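Local coordinates for phycocyanobilin lyase subunit alpha (Nostoc sp. PCC 7120, PDB 5N3U), which associates with CpcF to form a lyase that is probably required for adding the bilin chromophore to the phycocyanin subunit CpcA, at residues 58-62 with 73-78; 131-135 with 169-173; 152-157 with 184-189. Residues are numbered along the deposited sequence.

Interaction 1 (58-62 with 73-78)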
ATOM      1  N   ALA A  58     -21.245   6.319  20.251  1.00 25.28           N
ATOM      2  CA  ALA A  58     -20.000   5.666  20.688  1.00 22.94           C
ATOM      3  C   ALA A  58     -19.040   6.628  21.349  1.00 23.11           C
ATOM      4  O   ALA A  58     -18.158   6.194  22.096  1.00 25.94           O
ATOM      5  CB  ALA A  58     -19.394   5.032  19.472  1.00 25.91           C
ATOM      6  N   LEU A  59     -19.252   7.947  21.184  1.00 22.86           N
ATOM      7  CA  LEU A  59     -18.525   8.914  22.016  1.00 26.38           C
ATOM      8  C   LEU A  59     -18.798   8.797  23.536  1.00 26.20           C
ATOM      9  O   LEU A  59     -18.010   9.243  24.340  1.00 26.05           O
ATOM     10  CB  LEU A  59     -18.730  10.325  21.559  1.00 23.88           C
ATOM     11  CG  LEU A  59     -18.382  10.740  20.158  1.00 23.85           C
ATOM     12  CD1 LEU A  59     -18.709  12.179  19.906  1.00 22.61           C
ATOM     13  CD2 LEU A  59     -16.899  10.538  19.930  1.00 23.21           C
ATOM     14  N   GLU A  60     -19.875   8.125  23.922  1.00 26.98           N
ATOM     15  CA  GLU A  60     -20.160   7.876  25.317  1.00 34.17           C
ATOM     16  C   GLU A  60     -19.913   6.414  25.724  1.00 35.69           C
ATOM     17  O   GLU A  60     -20.280   6.038  26.826  1.00 31.79           O
ATOM     18  CB  GLU A  60     -21.631   8.232  25.586  1.00 38.18           C
ATOM     19  CG  GLU A  60     -21.788   9.739  25.449  1.00 48.06           C
ATOM     20  CD  GLU A  60     -23.240  10.228  25.333  1.00 60.98           C
ATOM     21  OE1 GLU A  60     -23.389  11.465  25.292  1.00 68.84           O
ATOM     22  OE2 GLU A  60     -24.210   9.426  25.264  1.00 57.20           O
ATOM     23  N   ASP A  61     -19.215   5.625  24.889  1.00 32.73           N
ATOM     24  CA  ASP A  61     -18.875   4.257  25.258  1.00 28.90           C
ATOM     25  C   ASP A  61     -18.244   4.129  26.606  1.00 29.95           C
ATOM     26  O   ASP A  61     -17.279   4.844  26.984  1.00 28.32           O
ATOM     27  CB  ASP A  61     -17.928   3.626  24.230  1.00 29.65           C
ATOM     28  CG  ASP A  61     -17.658   2.155  24.516  1.00 30.36           C
ATOM     29  OD1 ASP A  61     -18.672   1.365  24.544  1.00 31.00           O
ATOM     30  OD2 ASP A  61     -16.479   1.786  24.766  1.00 24.73           O
ATOM     31  N   GLU A  62     -18.727   3.138  27.340  1.00 29.17           N
ATOM     32  CA  GLU A  62     -18.065   2.703  28.570  1.00 27.63           C
ATOM     33  C   GLU A  62     -17.532   1.259  28.558  1.00 27.69           C
ATOM     34  O   GLU A  62     -16.813   0.936  29.475  1.00 35.08           O
ATOM     35  CB  GLU A  62     -19.034   2.807  29.776  1.00 34.40           C
ATOM     36  CG  GLU A  62     -19.635   4.187  29.912  1.00 36.79           C
ATOM     37  CD  GLU A  62     -18.696   5.166  30.605  1.00 41.96           C
ATOM     38  OE1 GLU A  62     -17.526   4.821  30.945  1.00 47.86           O
ATOM     39  OE2 GLU A  62     -19.130   6.311  30.842  1.00 52.09           O
ATOM     40  N   LEU A  73     -12.722   2.901  21.902  1.00 21.27           N
ATOM     41  CA  LEU A  73     -13.756   3.128  20.919  1.00 20.59           C
ATOM     42  C   LEU A  73     -14.076   4.629  20.842  1.00 20.17           C
ATOM     43  O   LEU A  73     -14.431   5.101  19.773  1.00 21.29           O
ATOM     44  CB  LEU A  73     -15.061   2.293  21.227  1.00 21.72           C
ATOM     45  CG  LEU A  73     -16.195   2.481  20.241  1.00 24.84           C
ATOM     46  CD1 LEU A  73     -15.749   1.975  18.884  1.00 25.63           C
ATOM     47  CD2 LEU A  73     -17.530   1.717  20.642  1.00 27.79           C
ATOM     48  N   ARG A  74     -13.994   5.353  21.943  1.00 19.27           N
ATOM     49  CA  ARG A  74     -14.269   6.788  21.858  1.00 20.78           C
ATOM     50  C   ARG A  74     -13.216   7.461  20.950  1.00 19.47           C
ATOM     51  O   ARG A  74     -13.543   8.296  20.150  1.00 20.23           O
ATOM     52  CB  ARG A  74     -14.223   7.452  23.196  1.00 22.06           C
ATOM     53  CG  ARG A  74     -15.396   7.100  24.073  1.00 23.51           C
ATOM     54  CD  ARG A  74     -15.379   7.967  25.310  1.00 26.42           C
ATOM     55  NE  ARG A  74     -16.288   7.414  26.303  1.00 28.16           N
ATOM     56  CZ  ARG A  74     -16.699   8.044  27.383  1.00 31.08           C
ATOM     57  NH1 ARG A  74     -16.319   9.297  27.617  1.00 30.31           N
ATOM     58  NH2 ARG A  74     -17.505   7.406  28.232  1.00 29.96           N
ATOM     59  N   ARG A  75     -11.976   7.036  21.070  1.00 17.74           N
ATOM     60  CA  ARG A  75     -10.941   7.577  20.207  1.00 16.68           C
ATOM     61  C   ARG A  75     -11.220   7.354  18.737  1.00 16.93           C
ATOM     62  O   ARG A  75     -11.172   8.245  17.942  1.00 17.72           O
ATOM     63  CB  ARG A  75      -9.582   6.934  20.575  1.00 19.25           C
ATOM     64  CG  ARG A  75      -9.129   7.162  21.977  1.00 19.31           C
ATOM     65  CD  ARG A  75      -7.934   6.226  22.280  1.00 22.22           C
ATOM     66  NE  ARG A  75      -7.469   6.406  23.671  1.00 21.91           N
ATOM     67  CZ  ARG A  75      -6.459   5.721  24.205  1.00 23.47           C
ATOM     68  NH1 ARG A  75      -5.831   4.833  23.471  1.00 25.40           N
ATOM     69  NH2 ARG A  75      -6.061   5.924  25.468  1.00 21.61           N
ATOM     70  N   ASN A  76     -11.536   6.146  18.344  1.00 17.89           N
ATOM     71  CA  ASN A  76     -11.780   5.842  16.969  1.00 19.81           C
ATOM     72  C   ASN A  76     -13.058   6.463  16.413  1.00 20.48           C
ATOM     73  O   ASN A  76     -13.082   6.903  15.295  1.00 19.01           O
ATOM     74  CB  ASN A  76     -11.893   4.306  16.779  1.00 21.16           C
ATOM     75  CG  ASN A  76     -10.559   3.689  16.474  1.00 24.56           C
ATOM     76  OD1 ASN A  76      -9.484   4.362  16.614  1.00 25.73           O
ATOM     77  ND2 ASN A  76     -10.592   2.458  16.036  1.00 25.60           N
ATOM     78  N   ALA A  77     -14.048   6.567  17.260  1.00 17.94           N
ATOM     79  CA  ALA A  77     -15.314   7.268  16.883  1.00 19.59           C
ATOM     80  C   ALA A  77     -15.099   8.728  16.677  1.00 17.62           C
ATOM     81  O   ALA A  77     -15.597   9.310  15.693  1.00 19.41           O
ATOM     82  CB  ALA A  77     -16.406   7.019  17.926  1.00 22.86           C
ATOM     83  N   ALA A  78     -14.404   9.356  17.601  1.00 18.32           N
ATOM     84  CA  ALA A  78     -14.039  10.735  17.431  1.00 20.49           C
ATOM     85  C   ALA A  78     -13.276  11.025  16.134  1.00 19.54           C
ATOM     86  O   ALA A  78     -13.587  11.956  15.435  1.00 20.73           O
ATOM     87  CB  ALA A  78     -13.277  11.232  18.635  1.00 20.41           C
TER
HETATM   88  O   HOH W   1     -14.265   3.256  24.551  1.00 23.31           O
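Two N-H groups of Arg74 converge on one carbonyl: NE and NH2 donate to Asp61 O at 2.8 and 2.9 Å. Arg74 NH2 also forms a salt bridge with Glu62 OE2 (3.3 Å), so the guanidinium meets both acceptors at its edge, while Glu60 CA and Leu59 O lie over one face. Tyr71 adds a cation-pi contact. Asp61 O belongs to the last residue of a type I turn, Ala58 to Asp61, closed by Asp61 N to Ala58 O (3.0 Å), and Glu62 follows. This turn follows helix 49-58, the second helix of one HEAT-like repeat, and Arg74 sits early in helix 72-83, the first helix of the next, so the contact joins consecutive repeats. The carboxylate of Asp61 turns elsewhere: OD2 accepts from Asp64 N and from a water at 2.7 Å, which accepts weakly from Arg74 N (3.4 Å). Alongside these polar contacts, Ala58 CB packs on Leu73 CD2 (4.0 Å) and Ala77 CB (3.9 Å), and Leu59 CD2 reaches Ala78 CB at 3.9 Å.

Interaction 2 (131-135 with 169-173)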
ATOM      1  N   GLY A 131      -1.409  28.695  29.541  1.00 29.76           N
ATOM      2  CA  GLY A 131      -0.466  29.051  28.486  1.00 31.13           C
ATOM      3  C   GLY A 131       0.730  28.171  28.280  1.00 28.84           C
ATOM      4  O   GLY A 131       0.738  26.996  28.675  1.00 25.46           O
ATOM      5  N   VAL A 132       1.826  28.740  27.786  1.00 24.68           N
ATOM      6  CA  VAL A 132       3.029  27.952  27.464  1.00 26.58           C
ATOM      7  C   VAL A 132       3.692  27.428  28.678  1.00 29.16           C
ATOM      8  O   VAL A 132       4.173  26.293  28.705  1.00 27.86           O
ATOM      9  CB  VAL A 132       4.064  28.765  26.656  1.00 36.37           C
ATOM     10  CG1 VAL A 132       5.482  28.152  26.696  1.00 38.36           C
ATOM     11  CG2 VAL A 132       3.628  28.828  25.255  1.00 36.20           C
ATOM     12  N   ALA A 133       3.673  28.206  29.743  1.00 27.83           N
ATOM     13  CA  ALA A 133       4.330  27.761  30.985  1.00 30.60           C
ATOM     14  C   ALA A 133       3.743  26.460  31.463  1.00 30.66           C
ATOM     15  O   ALA A 133       4.460  25.666  31.979  1.00 29.50           O
ATOM     16  CB  ALA A 133       4.167  28.811  32.088  1.00 34.50           C
ATOM     17  N   GLN A 134       2.447  26.238  31.271  1.00 28.63           N
ATOM     18  CA  GLN A 134       1.808  24.992  31.750  1.00 26.45           C
ATOM     19  C   GLN A 134       1.802  23.904  30.725  1.00 26.72           C
ATOM     20  O   GLN A 134       1.307  22.827  31.011  1.00 25.16           O
ATOM     21  CB  GLN A 134       0.400  25.285  32.215  1.00 29.27           C
ATOM     22  CG  GLN A 134       0.468  26.337  33.352  1.00 41.42           C
ATOM     23  CD  GLN A 134      -0.588  26.206  34.427  1.00 42.45           C
ATOM     24  OE1 GLN A 134      -1.485  25.346  34.380  1.00 49.45           O
ATOM     25  NE2 GLN A 134      -0.505  27.088  35.385  1.00 43.55           N
ATOM     26  N   ALA A 135       2.381  24.156  29.538  1.00 25.14           N
ATOM     27  CA  ALA A 135       2.298  23.239  28.411  1.00 23.87           C
ATOM     28  C   ALA A 135       3.449  22.259  28.452  1.00 26.38           C
ATOM     29  O   ALA A 135       4.270  22.180  27.527  1.00 23.20           O
ATOM     30  CB  ALA A 135       2.231  24.000  27.105  1.00 24.69           C
ATOM     31  N   PRO A 169       1.937  33.232  22.084  1.00 19.56           N
ATOM     32  CA  PRO A 169       3.012  32.710  22.895  1.00 22.17           C
ATOM     33  C   PRO A 169       3.520  31.307  22.527  1.00 22.70           C
ATOM     34  O   PRO A 169       4.708  30.941  22.690  1.00 21.62           O
ATOM     35  CB  PRO A 169       2.391  32.741  24.278  1.00 24.37           C
ATOM     36  CG  PRO A 169       1.447  33.830  24.220  1.00 25.43           C
ATOM     37  CD  PRO A 169       0.824  33.663  22.885  1.00 21.77           C
ATOM     38  N   PHE A 170       2.637  30.471  21.960  1.00 20.96           N
ATOM     39  CA  PHE A 170       3.047  29.131  21.554  1.00 19.67           C
ATOM     40  C   PHE A 170       3.996  29.119  20.416  1.00 21.51           C
ATOM     41  O   PHE A 170       4.630  28.086  20.132  1.00 21.19           O
ATOM     42  CB  PHE A 170       1.816  28.225  21.265  1.00 20.32           C
ATOM     43  CG  PHE A 170       1.072  27.818  22.541  1.00 20.44           C
ATOM     44  CD1 PHE A 170       0.203  28.682  23.139  1.00 19.53           C
ATOM     45  CD2 PHE A 170       1.374  26.629  23.172  1.00 19.48           C
ATOM     46  CE1 PHE A 170      -0.447  28.336  24.319  1.00 24.28           C
ATOM     47  CE2 PHE A 170       0.728  26.255  24.364  1.00 20.40           C
ATOM     48  CZ  PHE A 170      -0.183  27.097  24.912  1.00 20.10           C
ATOM     49  N   LEU A 171       4.203  30.269  19.753  1.00 20.80           N
ATOM     50  CA  LEU A 171       5.277  30.248  18.778  1.00 24.01           C
ATOM     51  C   LEU A 171       6.648  29.974  19.403  1.00 25.81           C
ATOM     52  O   LEU A 171       7.578  29.643  18.643  1.00 27.42           O
ATOM     53  CB  LEU A 171       5.353  31.578  18.009  1.00 24.02           C
ATOM     54  CG  LEU A 171       4.194  31.928  17.094  1.00 22.57           C
ATOM     55  CD1 LEU A 171       4.092  33.450  16.885  1.00 25.36           C
ATOM     56  CD2 LEU A 171       4.308  31.198  15.732  1.00 24.26           C
ATOM     57  N   GLU A 172       6.801  30.214  20.720  1.00 24.86           N
ATOM     58  CA  GLU A 172       8.062  29.922  21.487  1.00 29.67           C
ATOM     59  C   GLU A 172       7.991  28.676  22.339  1.00 30.50           C
ATOM     60  O   GLU A 172       8.864  28.408  23.139  1.00 27.57           O
ATOM     61  CB  GLU A 172       8.483  31.188  22.345  1.00 33.57           C
ATOM     62  CG  GLU A 172       8.644  32.370  21.374  1.00 43.32           C
ATOM     63  CD  GLU A 172       9.252  33.655  21.969  1.00 56.01           C
ATOM     64  OE1 GLU A 172       9.102  33.825  23.205  1.00 60.28           O
ATOM     65  OE2 GLU A 172       9.825  34.509  21.200  1.00 54.74           O
ATOM     66  N   HIS A 173       6.973  27.846  22.109  1.00 26.65           N
ATOM     67  CA  HIS A 173       6.942  26.566  22.816  1.00 24.97           C
ATOM     68  C   HIS A 173       8.197  25.761  22.456  1.00 25.22           C
ATOM     69  O   HIS A 173       8.659  25.788  21.323  1.00 25.44           O
ATOM     70  CB  HIS A 173       5.656  25.786  22.429  1.00 24.78           C
ATOM     71  CG  HIS A 173       5.378  24.645  23.351  1.00 23.94           C
ATOM     72  ND1 HIS A 173       6.022  23.453  23.234  1.00 23.89           N
ATOM     73  CD2 HIS A 173       4.576  24.536  24.413  1.00 23.60           C
ATOM     74  CE1 HIS A 173       5.651  22.639  24.214  1.00 22.52           C
ATOM     75  NE2 HIS A 173       4.763  23.286  24.931  1.00 24.77           N
TER
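Phe170, with chi1 in m and chi2 near 80°, turns one ring face to Val132, whose CG2 stands 3.8 Å from the ring centroid and 10° off the normal, a CH-pi contact. The t rotamer of Val132 also brings CG2 to 3.5 Å from Pro169 O and 4.2 Å from Pro169 CB. Gly131 C lies 3.7 Å from Phe170 CZ; this glycine has a positive phi (62°), which glycine adopts readily. Both segments are turns that follow the second helices of successive HEAT-like repeats (121-126 and 164-167) and lead toward the next first helix, so comparable loops of the solenoid are stacked here. His173 takes chi1 t (-165°), which sends its imidazole across to the first loop, where NE2 donates to Ala135 O at 2.9 Å; ND1 is hydrogen-bonded to Val175 N at the approach to helix 176-190. Ala135 CB touches both rings, 3.9 Å from Phe170 CE2 and 3.4 Å from His173 NE2. Tyr148 and Val178, from the two following helices, also pack on Phe170.

Interaction 3 (152-157 with 184-189)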
ATOM      1  N   LEU A 152      -4.426  24.171  18.648  1.00 18.24           N
ATOM      2  CA  LEU A 152      -4.017  25.416  17.966  1.00 18.93           C
ATOM      3  C   LEU A 152      -4.485  25.357  16.492  1.00 18.20           C
ATOM      4  O   LEU A 152      -5.011  26.309  15.984  1.00 20.36           O
ATOM      5  CB  LEU A 152      -2.498  25.531  17.995  1.00 19.10           C
ATOM      6  CG  LEU A 152      -1.940  25.889  19.399  1.00 20.17           C
ATOM      7  CD1 LEU A 152      -0.485  25.566  19.486  1.00 20.33           C
ATOM      8  CD2 LEU A 152      -2.325  27.289  19.860  1.00 23.48           C
ATOM      9  N   GLU A 153      -4.237  24.269  15.827  1.00 20.83           N
ATOM     10  CA  GLU A 153      -4.676  24.124  14.443  1.00 23.19           C
ATOM     11  C   GLU A 153      -6.176  24.327  14.398  1.00 22.02           C
ATOM     12  O   GLU A 153      -6.690  25.046  13.519  1.00 21.64           O
ATOM     13  CB  GLU A 153      -4.359  22.743  13.934  1.00 25.79           C
ATOM     14  CG  GLU A 153      -2.911  22.607  13.592  1.00 28.76           C
ATOM     15  CD  GLU A 153      -2.580  21.287  12.947  1.00 41.68           C
ATOM     16  OE1 GLU A 153      -3.420  20.342  12.969  1.00 43.55           O
ATOM     17  OE2 GLU A 153      -1.450  21.188  12.422  1.00 41.38           O
ATOM     18  N   ALA A 154      -6.906  23.686  15.326  1.00 18.19           N
ATOM     19  CA  ALA A 154      -8.365  23.855  15.300  1.00 18.12           C
ATOM     20  C   ALA A 154      -8.848  25.304  15.473  1.00 18.84           C
ATOM     21  O   ALA A 154      -9.776  25.783  14.793  1.00 20.10           O
ATOM     22  CB  ALA A 154      -8.986  22.968  16.353  1.00 17.82           C
ATOM     23  N   LEU A 155      -8.181  26.060  16.342  1.00 18.97           N
ATOM     24  CA  LEU A 155      -8.558  27.426  16.609  1.00 18.95           C
ATOM     25  C   LEU A 155      -8.284  28.313  15.380  1.00 20.25           C
ATOM     26  O   LEU A 155      -9.108  29.173  15.059  1.00 18.76           O
ATOM     27  CB  LEU A 155      -7.782  28.026  17.800  1.00 19.51           C
ATOM     28  CG  LEU A 155      -8.291  27.474  19.129  1.00 19.70           C
ATOM     29  CD1 LEU A 155      -7.295  27.795  20.194  1.00 20.54           C
ATOM     30  CD2 LEU A 155      -9.643  28.003  19.484  1.00 20.17           C
ATOM     31  N   GLY A 156      -7.213  28.009  14.674  1.00 18.93           N
ATOM     32  CA  GLY A 156      -7.002  28.658  13.374  1.00 22.72           C
ATOM     33  C   GLY A 156      -8.049  28.396  12.342  1.00 24.24           C
ATOM     34  O   GLY A 156      -8.585  29.343  11.676  1.00 22.53           O
ATOM     35  N   ALA A 157      -8.389  27.122  12.243  1.00 23.91           N
ATOM     36  CA  ALA A 157      -9.342  26.637  11.224  1.00 23.99           C
ATOM     37  C   ALA A 157     -10.723  27.142  11.439  1.00 27.17           C
ATOM     38  O   ALA A 157     -11.408  27.371  10.477  1.00 25.02           O
ATOM     39  CB  ALA A 157      -9.357  25.120  11.108  1.00 25.85           C
ATOM     40  N   ARG A 184       0.853  28.250  11.918  1.00 19.93           N
ATOM     41  CA  ARG A 184      -0.348  28.109  11.127  1.00 21.28           C
ATOM     42  C   ARG A 184      -1.536  28.810  11.579  1.00 19.57           C
ATOM     43  O   ARG A 184      -2.233  29.503  10.802  1.00 20.35           O
ATOM     44  CB  ARG A 184      -0.665  26.601  10.958  1.00 24.71           C
ATOM     45  CG  ARG A 184      -1.923  26.320  10.199  1.00 28.16           C
ATOM     46  CD  ARG A 184      -2.257  24.907  10.608  1.00 36.26           C
ATOM     47  NE  ARG A 184      -3.180  24.090   9.826  1.00 38.73           N
ATOM     48  CZ  ARG A 184      -4.486  24.104   9.878  1.00 44.20           C
ATOM     49  NH1 ARG A 184      -5.199  25.042  10.568  1.00 47.79           N
ATOM     50  NH2 ARG A 184      -5.095  23.182   9.131  1.00 44.08           N
ATOM     51  N   ALA A 185      -1.838  28.674  12.847  1.00 19.44           N
ATOM     52  CA  ALA A 185      -2.961  29.378  13.386  1.00 19.50           C
ATOM     53  C   ALA A 185      -2.792  30.907  13.335  1.00 20.05           C
ATOM     54  O   ALA A 185      -3.717  31.641  12.970  1.00 20.00           O
ATOM     55  CB  ALA A 185      -3.215  28.973  14.788  1.00 20.20           C
ATOM     56  N   MET A 186      -1.582  31.359  13.634  1.00 20.37           N
ATOM     57  CA  MET A 186      -1.375  32.795  13.588  1.00 20.77           C
ATOM     58  C   MET A 186      -1.603  33.370  12.182  1.00 21.94           C
ATOM     59  O   MET A 186      -2.209  34.449  12.016  1.00 24.39           O
ATOM     60  CB  MET A 186       0.002  33.097  14.126  1.00 22.90           C
ATOM     61  CG  MET A 186       0.134  33.040  15.674  1.00 23.56           C
ATOM     62  SD  MET A 186      -0.967  34.092  16.573  1.00 24.11           S
ATOM     63  CE  MET A 186      -0.313  35.781  16.163  1.00 28.27           C
ATOM     64  N   TYR A 187      -1.082  32.693  11.191  1.00 20.13           N
ATOM     65  CA  TYR A 187      -1.367  33.092   9.818  1.00 22.67           C
ATOM     66  C   TYR A 187      -2.852  33.097   9.468  1.00 24.84           C
ATOM     67  O   TYR A 187      -3.416  34.065   8.910  1.00 23.78           O
ATOM     68  CB  TYR A 187      -0.607  32.257   8.849  1.00 23.85           C
ATOM     69  CG  TYR A 187      -0.800  32.821   7.432  1.00 25.27           C
ATOM     70  CD1 TYR A 187      -1.885  32.422   6.634  1.00 26.88           C
ATOM     71  CD2 TYR A 187       0.066  33.770   6.932  1.00 26.75           C
ATOM     72  CE1 TYR A 187      -2.067  32.951   5.352  1.00 29.36           C
ATOM     73  CE2 TYR A 187      -0.106  34.306   5.656  1.00 27.81           C
ATOM     74  CZ  TYR A 187      -1.173  33.908   4.881  1.00 30.79           C
ATOM     75  OH  TYR A 187      -1.380  34.423   3.622  1.00 34.65           O
ATOM     76  N   GLN A 188      -3.566  32.035   9.832  1.00 26.21           N
ATOM     77  CA  GLN A 188      -4.960  32.006   9.530  1.00 23.56           C
ATOM     78  C   GLN A 188      -5.712  33.070  10.152  1.00 25.51           C
ATOM     79  O   GLN A 188      -6.610  33.611   9.549  1.00 26.71           O
ATOM     80  CB  GLN A 188      -5.611  30.653   9.902  1.00 28.24           C
ATOM     81  CG  GLN A 188      -5.165  29.546   9.051  1.00 28.59           C
ATOM     82  CD  GLN A 188      -5.796  28.198   9.506  1.00 34.21           C
ATOM     83  OE1 GLN A 188      -5.534  27.697  10.601  1.00 33.78           O
ATOM     84  NE2 GLN A 188      -6.552  27.630   8.678  1.00 32.69           N
ATOM     85  N   LEU A 189      -5.379  33.424  11.378  1.00 22.61           N
ATOM     86  CA  LEU A 189      -6.133  34.398  12.094  1.00 22.34           C
ATOM     87  C   LEU A 189      -5.713  35.850  11.862  1.00 27.48           C
ATOM     88  O   LEU A 189      -6.522  36.724  12.118  1.00 25.02           O
ATOM     89  CB  LEU A 189      -6.070  34.150  13.589  1.00 24.94           C
ATOM     90  CG  LEU A 189      -6.637  32.743  13.952  1.00 26.90           C
ATOM     91  CD1 LEU A 189      -6.369  32.372  15.405  1.00 27.12           C
ATOM     92  CD2 LEU A 189      -8.138  32.713  13.733  1.00 28.44           C
TER
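Arg184 lays one face of its guanidinium over the aliphatic part of Glu153, with its own CD 3.8 Å from Glu153 CG. The Glu153 carboxylate is not its salt-bridge partner: OE2 stays 4.3 Å from Arg184 NE and well out of the guanidinium plane. Instead Arg184 bridges to Glu113 of helix 102-115 through NH2 and to Asp217 of helix 208-221 through NE. One turn after Glu153 the helices close up at Gly156, whose CA is 4.1 Å from Ala185 CB. A CB on Gly156 would fall 2.3 Å from Gln188 OE1 and 3.0 Å from Ala185 CA, so the lack of a side chain permits the 8.0 Å approach of the axes. Gln188 OE1 rests 3.1 Å from Gly156 C, and Ala185 CB presses to 3.4 Å from Leu152 O. Toward the end of helix 148-157, Leu189 CD2 meets Leu155 O at 3.9 Å and Gly156 O at 4.0 Å. No hydrogen bond links the segments; they meet by van der Waals packing, close at Gly156 and Ala185 and flanked by Arg184, Glu153, Gln188 and Leu189. The segments run nearly parallel, 10° apart, as equivalent first helices of adjacent repeats do in a HEAT-type alpha solenoid.

The contacts sample three repeat-to-repeat junctions of an all-helical HEAT-like solenoid, the last two consecutive. Interaction 1 comes first, joining helix 49-58 through its following turn to helix 72-83. Interactions 2 and 3 come later and interleave: interaction 2 joins the repeat ending in helix 121-126 to that of helices 148-157 and 164-167, and interaction 3 joins this shared repeat to the next, which begins with helix 176-190. Their centres lie 15 Å apart and they touch, Phe170 CB meeting Leu152 CD1 at 3.9 Å. Interaction 1 is 30 Å from interaction 2 and 26 Å from interaction 3, centre to centre, and lies across the chain's centre from interaction 3. Repeat-to-repeat packing thus extends along this CpcE subunit.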